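Local coordinates for DUF4785 domain-containing protein (Legionella pneumophila subsp. pneumophila, PDB 4KH9) that is of unknown function but binds calcium ions and is built of three DUF4785 domains, the central and C-terminal ones related to E-set folds, at residues A[10-15]-A[291-296]; A[173-178]-A[228-233]; A[315-320]-A[352-357]. One frame throughout, in Å; residues are numbered along the deposited sequence.

Contact 1 of 3, residues A[10-15]-A[291-296]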
loop_
_atom_site.group_PDB
_atom_site.type_symbol
_atom_site.label_atom_id
_atom_site.label_comp_id
_atom_site.label_asym_id
_atom_site.label_seq_id
_atom_site.Cartn_x
_atom_site.Cartn_y
_atom_site.Cartn_z
ATOM N N LYS A 10 11.797 15.971 -12.648
ATOM C CA LYS A 10 12.053 16.427 -11.293
ATOM C C LYS A 10 13.288 15.691 -10.758
ATOM O O LYS A 10 13.390 14.471 -10.885
ATOM C CB LYS A 10 10.786 16.183 -10.421
ATOM C CG LYS A 10 10.933 16.451 -8.922
ATOM C CD LYS A 10 10.939 17.904 -8.528
ATOM C CE LYS A 10 10.885 17.981 -7.028
ATOM N NZ LYS A 10 11.245 19.321 -6.528
ATOM N N ALA A 11 14.243 16.436 -10.215
ATOM C CA ALA A 11 15.447 15.833 -9.642
ATOM C C ALA A 11 15.171 15.346 -8.214
ATOM O O ALA A 11 14.254 15.844 -7.557
ATOM C CB ALA A 11 16.598 16.837 -9.647
ATOM N N TYR A 12 15.948 14.353 -7.753
ATOM C CA TYR A 12 15.875 13.846 -6.388
ATOM C C TYR A 12 17.302 13.542 -5.901
ATOM O O TYR A 12 18.209 13.333 -6.710
ATOM C CB TYR A 12 14.940 12.631 -6.257
ATOM C CG TYR A 12 15.431 11.352 -6.899
ATOM C CD1 TYR A 12 15.276 11.133 -8.264
ATOM C CD2 TYR A 12 15.979 10.325 -6.130
ATOM C CE1 TYR A 12 15.713 9.951 -8.861
ATOM C CE2 TYR A 12 16.383 9.121 -6.711
ATOM C CZ TYR A 12 16.248 8.939 -8.081
ATOM O OH TYR A 12 16.660 7.772 -8.687
ATOM N N GLU A 13 17.501 13.596 -4.580
ATOM C CA GLU A 13 18.774 13.291 -3.937
ATOM C C GLU A 13 18.803 11.800 -3.726
ATOM O O GLU A 13 17.969 11.266 -3.001
ATOM C CB GLU A 13 18.969 14.082 -2.617
ATOM C CG GLU A 13 19.035 15.597 -2.789
ATOM C CD GLU A 13 19.320 16.401 -1.531
ATOM O OE1 GLU A 13 20.122 15.938 -0.685
ATOM O OE2 GLU A 13 18.781 17.526 -1.419
ATOM N N CYS A 14 19.704 11.119 -4.434
ATOM C CA CYS A 14 19.812 9.671 -4.399
ATOM C C CYS A 14 21.089 9.243 -3.723
ATOM O O CYS A 14 22.171 9.684 -4.115
ATOM C CB CYS A 14 19.725 9.105 -5.807
ATOM S SG CYS A 14 19.381 7.331 -5.855
ATOM N N GLU A 15 20.960 8.374 -2.709
ATOM C CA GLU A 15 22.085 7.854 -1.920
ATOM C C GLU A 15 22.649 6.571 -2.516
ATOM O O GLU A 15 23.859 6.364 -2.453
ATOM C CB GLU A 15 21.676 7.608 -0.445
ATOM C CG GLU A 15 20.472 6.695 -0.240
ATOM C CD GLU A 15 20.055 6.404 1.190
ATOM O OE1 GLU A 15 20.525 7.101 2.119
ATOM O OE2 GLU A 15 19.214 5.495 1.374
ATOM N N THR A 291 18.186 13.490 -12.885
ATOM C CA THR A 291 19.082 12.926 -11.865
ATOM C C THR A 291 19.907 11.774 -12.442
ATOM O O THR A 291 19.348 10.877 -13.069
ATOM C CB THR A 291 18.258 12.463 -10.649
ATOM O OG1 THR A 291 17.780 13.612 -9.968
ATOM C CG2 THR A 291 19.047 11.611 -9.665
ATOM N N ALA A 292 21.230 11.795 -12.179
ATOM C CA ALA A 292 22.189 10.771 -12.586
ATOM C C ALA A 292 21.795 9.429 -11.955
ATOM O O ALA A 292 21.678 9.322 -10.729
ATOM C CB ALA A 292 23.607 11.181 -12.172
ATOM N N SER A 293 21.491 8.436 -12.795
ATOM C CA SER A 293 21.047 7.129 -12.302
ATOM C C SER A 293 21.108 6.114 -13.399
ATOM O O SER A 293 21.446 6.437 -14.534
ATOM C CB SER A 293 19.614 7.226 -11.753
ATOM O OG SER A 293 19.219 6.060 -11.046
ATOM N N ARG A 294 20.748 4.878 -13.068
ATOM C CA ARG A 294 20.630 3.811 -14.055
ATOM C C ARG A 294 19.174 3.718 -14.479
ATOM O O ARG A 294 18.271 3.591 -13.648
ATOM C CB ARG A 294 21.160 2.475 -13.515
ATOM C CG ARG A 294 21.149 1.384 -14.572
ATOM C CD ARG A 294 21.760 0.106 -14.039
ATOM N NE ARG A 294 21.839 -0.902 -15.092
ATOM C CZ ARG A 294 22.713 -0.903 -16.094
ATOM N NH1 ARG A 294 23.590 0.084 -16.223
ATOM N NH2 ARG A 294 22.688 -1.867 -16.998
ATOM N N TYR A 295 18.947 3.780 -15.783
ATOM C CA TYR A 295 17.602 3.739 -16.344
ATOM C C TYR A 295 17.463 2.618 -17.353
ATOM O O TYR A 295 18.432 2.279 -18.062
ATOM C CB TYR A 295 17.274 5.072 -17.035
ATOM C CG TYR A 295 17.248 6.259 -16.103
ATOM C CD1 TYR A 295 16.077 6.632 -15.450
ATOM C CD2 TYR A 295 18.379 7.041 -15.909
ATOM C CE1 TYR A 295 16.048 7.729 -14.584
ATOM C CE2 TYR A 295 18.355 8.157 -15.065
ATOM C CZ TYR A 295 17.179 8.507 -14.419
ATOM O OH TYR A 295 17.151 9.571 -13.545
ATOM N N ALA A 296 16.249 2.063 -17.454
ATOM C CA ALA A 296 15.984 1.035 -18.449
ATOM C C ALA A 296 14.823 1.435 -19.287
ATOM O O ALA A 296 13.766 1.788 -18.771
ATOM C CB ALA A 296 15.725 -0.315 -17.800
#
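The ring of Y12 receives the methyl CG2 of T291 over one face, and the two side chains cross at about a right angle. CG2 of T291 lies 4.2 Å from the centroid of the Y12 ring and 23° off the ring normal, a CH-pi contact displaced toward the rim, where CE1 of Y12 is its nearest ring atom. A second flat group is turned differently: the Y295 ring meets the carbonyl of T291 at its edge, OH of Y295 giving a hydrogen bond of 2.6 Å to O of T291 in the carbonyl plane. T291 is thus used from both ends, its methyl against the face of one tyrosine and its carbonyl held by another.

The T291 torsion (chi1 -71°) sets OG1 beside the residue's own N, facing the loop backbone, and leaves CG2 anti to that N. There N of Y12 donates to OG1 of T291 over 3.0 Å, a fairly straight bond at 162°. The hydroxyl is closely packed as well, with CA of A11 3.2 Å from OG1 of T291 and CB of A11 touching the same atom. At the far end of the ring, OH of Y12 stays 3.9 Å from OG of S293; both hydroxyls are instead hydrogen-bonded to the carboxylate of D353, which joins them indirectly.

The contact is largely buried and far from the calcium sites. It lays the 10-15 loop, which runs between strands 2-3 and 25-29, against the start of strand 293-302 in the C-terminal domain. C14 is tied to C17 by a disulfide within that loop, while strand 293-302 runs antiparallel between its sheet neighbours 312-322 and 345-353.

Contact 2 of 3, residues A[173-178]-A[228-233]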
loop_
_atom_site.group_PDB
_atom_site.type_symbol
_atom_site.label_atom_id
_atom_site.label_comp_id
_atom_site.label_asym_id
_atom_site.label_seq_id
_atom_site.Cartn_x
_atom_site.Cartn_y
_atom_site.Cartn_z
ATOM N N TYR A 173 1.221 6.840 -8.531
ATOM C CA TYR A 173 1.227 8.295 -8.610
ATOM C C TYR A 173 2.639 8.813 -8.784
ATOM O O TYR A 173 3.600 8.096 -8.533
ATOM C CB TYR A 173 0.626 8.899 -7.309
ATOM C CG TYR A 173 -0.810 8.543 -7.008
ATOM C CD1 TYR A 173 -1.853 9.325 -7.480
ATOM C CD2 TYR A 173 -1.126 7.421 -6.242
ATOM C CE1 TYR A 173 -3.181 9.021 -7.178
ATOM C CE2 TYR A 173 -2.450 7.085 -5.968
ATOM C CZ TYR A 173 -3.470 7.892 -6.434
ATOM O OH TYR A 173 -4.755 7.571 -6.135
ATOM N N GLN A 174 2.764 10.080 -9.154
ATOM C CA GLN A 174 4.047 10.744 -9.281
ATOM C C GLN A 174 3.980 12.115 -8.617
ATOM O O GLN A 174 2.896 12.580 -8.248
ATOM C CB GLN A 174 4.486 10.867 -10.755
ATOM C CG GLN A 174 4.867 9.531 -11.374
ATOM C CD GLN A 174 5.860 9.673 -12.521
ATOM O OE1 GLN A 174 5.524 10.178 -13.597
ATOM N NE2 GLN A 174 7.113 9.271 -12.303
ATOM N N TYR A 175 5.142 12.737 -8.453
ATOM C CA TYR A 175 5.309 14.041 -7.838
ATOM C C TYR A 175 4.308 15.063 -8.422
ATOM O O TYR A 175 4.243 15.235 -9.625
ATOM C CB TYR A 175 6.763 14.535 -8.010
ATOM C CG TYR A 175 6.995 15.890 -7.384
ATOM C CD1 TYR A 175 7.296 16.011 -6.030
ATOM C CD2 TYR A 175 6.875 17.056 -8.133
ATOM C CE1 TYR A 175 7.457 17.261 -5.434
ATOM C CE2 TYR A 175 7.036 18.310 -7.547
ATOM C CZ TYR A 175 7.325 18.408 -6.196
ATOM O OH TYR A 175 7.491 19.643 -5.611
ATOM N N GLY A 176 3.540 15.694 -7.541
ATOM C CA GLY A 176 2.570 16.696 -7.925
ATOM C C GLY A 176 1.198 16.167 -8.231
ATOM O O GLY A 176 0.296 16.961 -8.464
ATOM N N ASP A 177 1.009 14.833 -8.253
ATOM C CA ASP A 177 -0.335 14.324 -8.497
ATOM C C ASP A 177 -1.246 14.555 -7.298
ATOM O O ASP A 177 -0.784 14.538 -6.152
ATOM C CB ASP A 177 -0.310 12.821 -8.800
ATOM C CG ASP A 177 0.238 12.438 -10.168
ATOM O OD1 ASP A 177 0.460 13.347 -10.995
ATOM O OD2 ASP A 177 0.440 11.228 -10.404
ATOM N N LYS A 178 -2.529 14.700 -7.560
ATOM C CA LYS A 178 -3.542 14.753 -6.526
ATOM C C LYS A 178 -4.091 13.346 -6.339
ATOM O O LYS A 178 -4.537 12.710 -7.307
ATOM C CB LYS A 178 -4.648 15.746 -6.869
ATOM C CG LYS A 178 -5.701 15.887 -5.738
ATOM C CD LYS A 178 -6.269 17.314 -5.629
ATOM C CE LYS A 178 -7.093 17.719 -6.838
ATOM N NZ LYS A 178 -7.752 19.037 -6.660
ATOM N N ASP A 228 3.699 15.308 -2.799
ATOM C CA ASP A 228 4.803 16.173 -3.152
ATOM C C ASP A 228 6.059 15.815 -2.370
ATOM O O ASP A 228 6.926 16.671 -2.176
ATOM C CB ASP A 228 4.410 17.653 -2.951
ATOM C CG ASP A 228 3.955 18.059 -1.562
ATOM O OD1 ASP A 228 4.006 17.203 -0.636
ATOM O OD2 ASP A 228 3.543 19.231 -1.393
ATOM N N SER A 229 6.177 14.544 -1.950
ATOM C CA SER A 229 7.394 14.065 -1.299
ATOM C C SER A 229 8.533 14.072 -2.329
ATOM O O SER A 229 8.309 13.685 -3.473
ATOM C CB SER A 229 7.165 12.666 -0.740
ATOM O OG SER A 229 8.357 12.113 -0.214
ATOM N N GLU A 230 9.719 14.543 -1.949
ATOM C CA GLU A 230 10.860 14.611 -2.872
ATOM C C GLU A 230 11.839 13.470 -2.639
ATOM O O GLU A 230 12.853 13.382 -3.337
ATOM C CB GLU A 230 11.593 15.960 -2.748
ATOM C CG GLU A 230 10.776 17.126 -3.276
ATOM C CD GLU A 230 11.455 18.473 -3.147
ATOM O OE1 GLU A 230 12.336 18.777 -3.983
ATOM O OE2 GLU A 230 11.094 19.235 -2.223
ATOM N N LEU A 231 11.519 12.581 -1.701
ATOM C CA LEU A 231 12.363 11.465 -1.320
ATOM C C LEU A 231 12.167 10.246 -2.199
ATOM O O LEU A 231 11.060 9.975 -2.673
ATOM C CB LEU A 231 12.097 11.055 0.137
ATOM C CG LEU A 231 12.187 12.123 1.217
ATOM C CD1 LEU A 231 11.892 11.503 2.564
ATOM C CD2 LEU A 231 13.574 12.814 1.245
ATOM N N ASN A 232 13.259 9.491 -2.374
ATOM C CA ASN A 232 13.311 8.248 -3.115
ATOM C C ASN A 232 12.692 7.146 -2.223
ATOM O O ASN A 232 13.105 6.983 -1.082
ATOM C CB ASN A 232 14.774 7.957 -3.526
ATOM C CG ASN A 232 15.025 6.608 -4.155
ATOM O OD1 ASN A 232 14.125 5.904 -4.588
ATOM N ND2 ASN A 232 16.281 6.212 -4.234
ATOM N N ASP A 233 11.683 6.429 -2.727
ATOM C CA ASP A 233 11.012 5.387 -1.942
ATOM C C ASP A 233 11.772 4.041 -1.940
ATOM O O ASP A 233 11.417 3.168 -1.154
ATOM C CB ASP A 233 9.578 5.178 -2.456
ATOM C CG ASP A 233 8.675 6.383 -2.239
ATOM O OD1 ASP A 233 8.942 7.177 -1.304
ATOM O OD2 ASP A 233 7.667 6.490 -2.936
#
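A type II beta turn, Q174 to D177, sets the ring of Y175 against the 228-233 loop in the E-set-like central domain. The turn links strand 172-174 to strand 178-186 and is closed by N of D177 bonding to O of Q174. The carboxylate of D177 braces the turn further: N of Q174 donates to OD2 of D177 over 2.9 Å, meeting that oxygen from above the carboxylate plane. G176 takes the third position with a positive phi of 90°, a backbone shape suited to a residue without a side chain.

The tight part is one edge of the Y175 ring. CE1 of Y175 approaches O of D228 to 3.4 Å, and CD1 of Y175 lies 3.6 Å from O of S229, which sits in the ring plane. Two successive carbonyl oxygens face the C-H rim of the tyrosine, an arrangement that is probably mildly favourable electrostatically. CG of Y175 is anti to the backbone N (chi1 -180°), which carries the ring out from the turn and along the loop.

Packing is looser around this edge. CB of D228 is 4.0 Å from CE1 of Y175, and its carboxylate turns off from the ring; CG of E230 comes to the same CE1 at a similar distance, obliquely. D228 and E230 are both exposed, and the contact as a whole lies at the surface. The polar end of E230 is engaged by K10 in a salt bridge, and the aliphatic end of K10 also packs against the phenol end of Y175. Backbone hydrogen bonds of G176 and D177 with L227 hold the turn beside the start of the loop, and O of S229, besides meeting CD1 of Y175, accepts a hydrogen bond from OH of Y263.

Contact 3 of 3, residues A[315-320]-A[352-357]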
loop_
_atom_site.group_PDB
_atom_site.type_symbol
_atom_site.label_atom_id
_atom_site.label_comp_id
_atom_site.label_asym_id
_atom_site.label_seq_id
_atom_site.Cartn_x
_atom_site.Cartn_y
_atom_site.Cartn_z
ATOM N N THR A 315 9.978 -8.639 -26.439
ATOM C CA THR A 315 10.246 -7.506 -25.568
ATOM C C THR A 315 11.725 -7.161 -25.700
ATOM O O THR A 315 12.552 -8.070 -25.792
ATOM C CB THR A 315 9.838 -7.788 -24.099
ATOM O OG1 THR A 315 8.479 -8.189 -24.063
ATOM C CG2 THR A 315 10.000 -6.571 -23.188
ATOM N N SER A 316 12.044 -5.856 -25.703
ATOM C CA SER A 316 13.408 -5.335 -25.788
ATOM C C SER A 316 13.653 -4.387 -24.641
ATOM O O SER A 316 12.742 -3.668 -24.254
ATOM C CB SER A 316 13.635 -4.631 -27.123
ATOM O OG SER A 316 14.872 -3.938 -27.159
ATOM N N GLN A 317 14.864 -4.404 -24.093
ATOM C CA GLN A 317 15.206 -3.551 -22.981
ATOM C C GLN A 317 16.631 -3.007 -23.108
ATOM O O GLN A 317 17.581 -3.780 -23.196
ATOM C CB GLN A 317 15.039 -4.312 -21.654
ATOM C CG GLN A 317 15.302 -3.435 -20.451
ATOM C CD GLN A 317 14.980 -4.136 -19.169
ATOM O OE1 GLN A 317 13.857 -4.048 -18.677
ATOM N NE2 GLN A 317 15.940 -4.858 -18.617
ATOM N N ARG A 318 16.760 -1.676 -23.054
ATOM C CA ARG A 318 18.037 -0.963 -23.061
ATOM C C ARG A 318 18.261 -0.349 -21.688
ATOM O O ARG A 318 17.503 0.530 -21.290
ATOM C CB ARG A 318 18.051 0.127 -24.165
ATOM C CG ARG A 318 19.279 1.083 -24.141
ATOM C CD ARG A 318 20.606 0.444 -24.563
ATOM N NE ARG A 318 20.558 -0.030 -25.949
ATOM C CZ ARG A 318 21.557 -0.619 -26.591
ATOM N NH1 ARG A 318 22.726 -0.795 -25.994
ATOM N NH2 ARG A 318 21.393 -1.040 -27.835
ATOM N N ALA A 319 19.274 -0.813 -20.968
ATOM C CA ALA A 319 19.622 -0.303 -19.631
ATOM C C ALA A 319 21.015 0.316 -19.659
ATOM O O ALA A 319 21.958 -0.297 -20.152
ATOM C CB ALA A 319 19.544 -1.424 -18.597
ATOM N N GLN A 320 21.133 1.565 -19.207
ATOM C CA GLN A 320 22.409 2.273 -19.168
ATOM C C GLN A 320 22.414 3.332 -18.073
ATOM O O GLN A 320 21.366 3.650 -17.511
ATOM C CB GLN A 320 22.770 2.904 -20.531
ATOM C CG GLN A 320 21.736 3.803 -21.181
ATOM C CD GLN A 320 22.159 4.081 -22.602
ATOM O OE1 GLN A 320 21.732 3.401 -23.549
ATOM N NE2 GLN A 320 23.040 5.053 -22.783
ATOM N N ILE A 352 12.287 2.870 -16.640
ATOM C CA ILE A 352 12.472 2.497 -15.234
ATOM C C ILE A 352 13.690 3.205 -14.684
ATOM O O ILE A 352 14.718 3.232 -15.346
ATOM C CB ILE A 352 12.608 0.938 -15.052
ATOM C CG1 ILE A 352 11.359 0.203 -15.571
ATOM C CG2 ILE A 352 12.859 0.549 -13.566
ATOM C CD1 ILE A 352 11.488 -1.298 -15.741
ATOM N N ASP A 353 13.596 3.686 -13.460
ATOM C CA ASP A 353 14.713 4.266 -12.714
ATOM C C ASP A 353 15.108 3.232 -11.685
ATOM O O ASP A 353 14.359 3.029 -10.741
ATOM C CB ASP A 353 14.329 5.620 -12.078
ATOM C CG ASP A 353 15.400 6.296 -11.234
ATOM O OD1 ASP A 353 16.463 5.670 -10.990
ATOM O OD2 ASP A 353 15.200 7.464 -10.858
ATOM N N TYR A 354 16.288 2.595 -11.833
ATOM C CA TYR A 354 16.727 1.569 -10.886
ATOM C C TYR A 354 17.127 2.153 -9.542
ATOM O O TYR A 354 17.188 1.403 -8.565
ATOM C CB TYR A 354 17.869 0.742 -11.452
ATOM C CG TYR A 354 17.396 -0.234 -12.506
ATOM C CD1 TYR A 354 16.719 -1.393 -12.151
ATOM C CD2 TYR A 354 17.685 -0.033 -13.847
ATOM C CE1 TYR A 354 16.325 -2.321 -13.107
ATOM C CE2 TYR A 354 17.308 -0.960 -14.813
ATOM C CZ TYR A 354 16.606 -2.094 -14.443
ATOM O OH TYR A 354 16.213 -3.010 -15.387
ATOM N N GLY A 355 17.349 3.475 -9.483
ATOM C CA GLY A 355 17.628 4.159 -8.225
ATOM C C GLY A 355 16.386 4.184 -7.355
ATOM O O GLY A 355 16.478 4.157 -6.130
ATOM N N GLN A 356 15.207 4.208 -7.992
ATOM C CA GLN A 356 13.906 4.234 -7.329
ATOM C C GLN A 356 13.230 2.882 -7.356
ATOM O O GLN A 356 12.359 2.632 -6.527
ATOM C CB GLN A 356 12.984 5.255 -8.011
ATOM C CG GLN A 356 13.338 6.706 -7.714
ATOM C CD GLN A 356 12.307 7.611 -8.310
ATOM O OE1 GLN A 356 11.205 7.759 -7.785
ATOM N NE2 GLN A 356 12.608 8.177 -9.461
ATOM N N LEU A 357 13.591 2.036 -8.338
ATOM C CA LEU A 357 12.976 0.751 -8.630
ATOM C C LEU A 357 11.496 1.016 -8.930
ATOM O O LEU A 357 10.598 0.318 -8.454
ATOM C CB LEU A 357 13.202 -0.294 -7.507
ATOM C CG LEU A 357 14.626 -0.822 -7.370
ATOM C CD1 LEU A 357 14.820 -1.521 -6.035
ATOM C CD2 LEU A 357 14.964 -1.787 -8.509
#
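In the five-stranded antiparallel sheet of the E-set-like C-terminal domain, Y354 follows the end of strand 345-353 and reaches across to Q317 and A319 on strand 312-322. Strand 293-302 runs between the two, so the side chains meet over a middle strand: the closest CA atoms, of A319 and I352, are 8.8 Å apart.

Q317 and Y354 approach from opposite directions. The glutamine chain is extended, with CG anti to the backbone N (chi1 -176°), and this brings its amide to the phenol end, where NE2 of Q317 lies 3.7 Å from OH of Y354. Amide and ring planes stand nearly perpendicular, 86° apart, and the pair is a loose polar approach; OE1 of Q317 is hydrogen-bonded to Q298 on the middle strand. Beside the phenol end, CB of A319 makes an apolar contact of 4.4 Å with CE2 of Y354, approaching obliquely. A296 and R294 of the middle strand also touch Y354. On the other side, the Q317 side chain is about 5 Å from that of D27, a calcium ligand whose ion is not bound to this chain here.

The chain turns just after the strand in an Asx turn that D353 organises. O of D353 accepts from the backbone N of both Q356 and L357, while OD1 of D353 takes the N of G355 at 2.8 Å. The other carboxylate oxygen is also engaged: NE2 of Q356 donates almost straight, at 169°, to OD2 of D353 over 3.0 Å.

How the contacts relate
Contact 1 is buried, contact 3 partly so, and contact 2 lies at the surface. Contacts 1 and 3 share the C-terminal sheet: strand 293-302, used by contact 1, lies between the two strands of contact 3, and the D353 carboxylate at the strand end is the polar link between them. Contact 2 belongs to the central domain, yet the 10-15 segment reaches it through a salt bridge between K10 and E230. A probable hydrogen bond from ND2 of N232 to O of G355 ties it to contact 3. Contact 1 is joined by a hydrogen bond and CH-pi packing; contact 2 sets a tyrosine edge against backbone carbonyls, and contact 3 loosely pairs a tyrosine with glutamine and alanine.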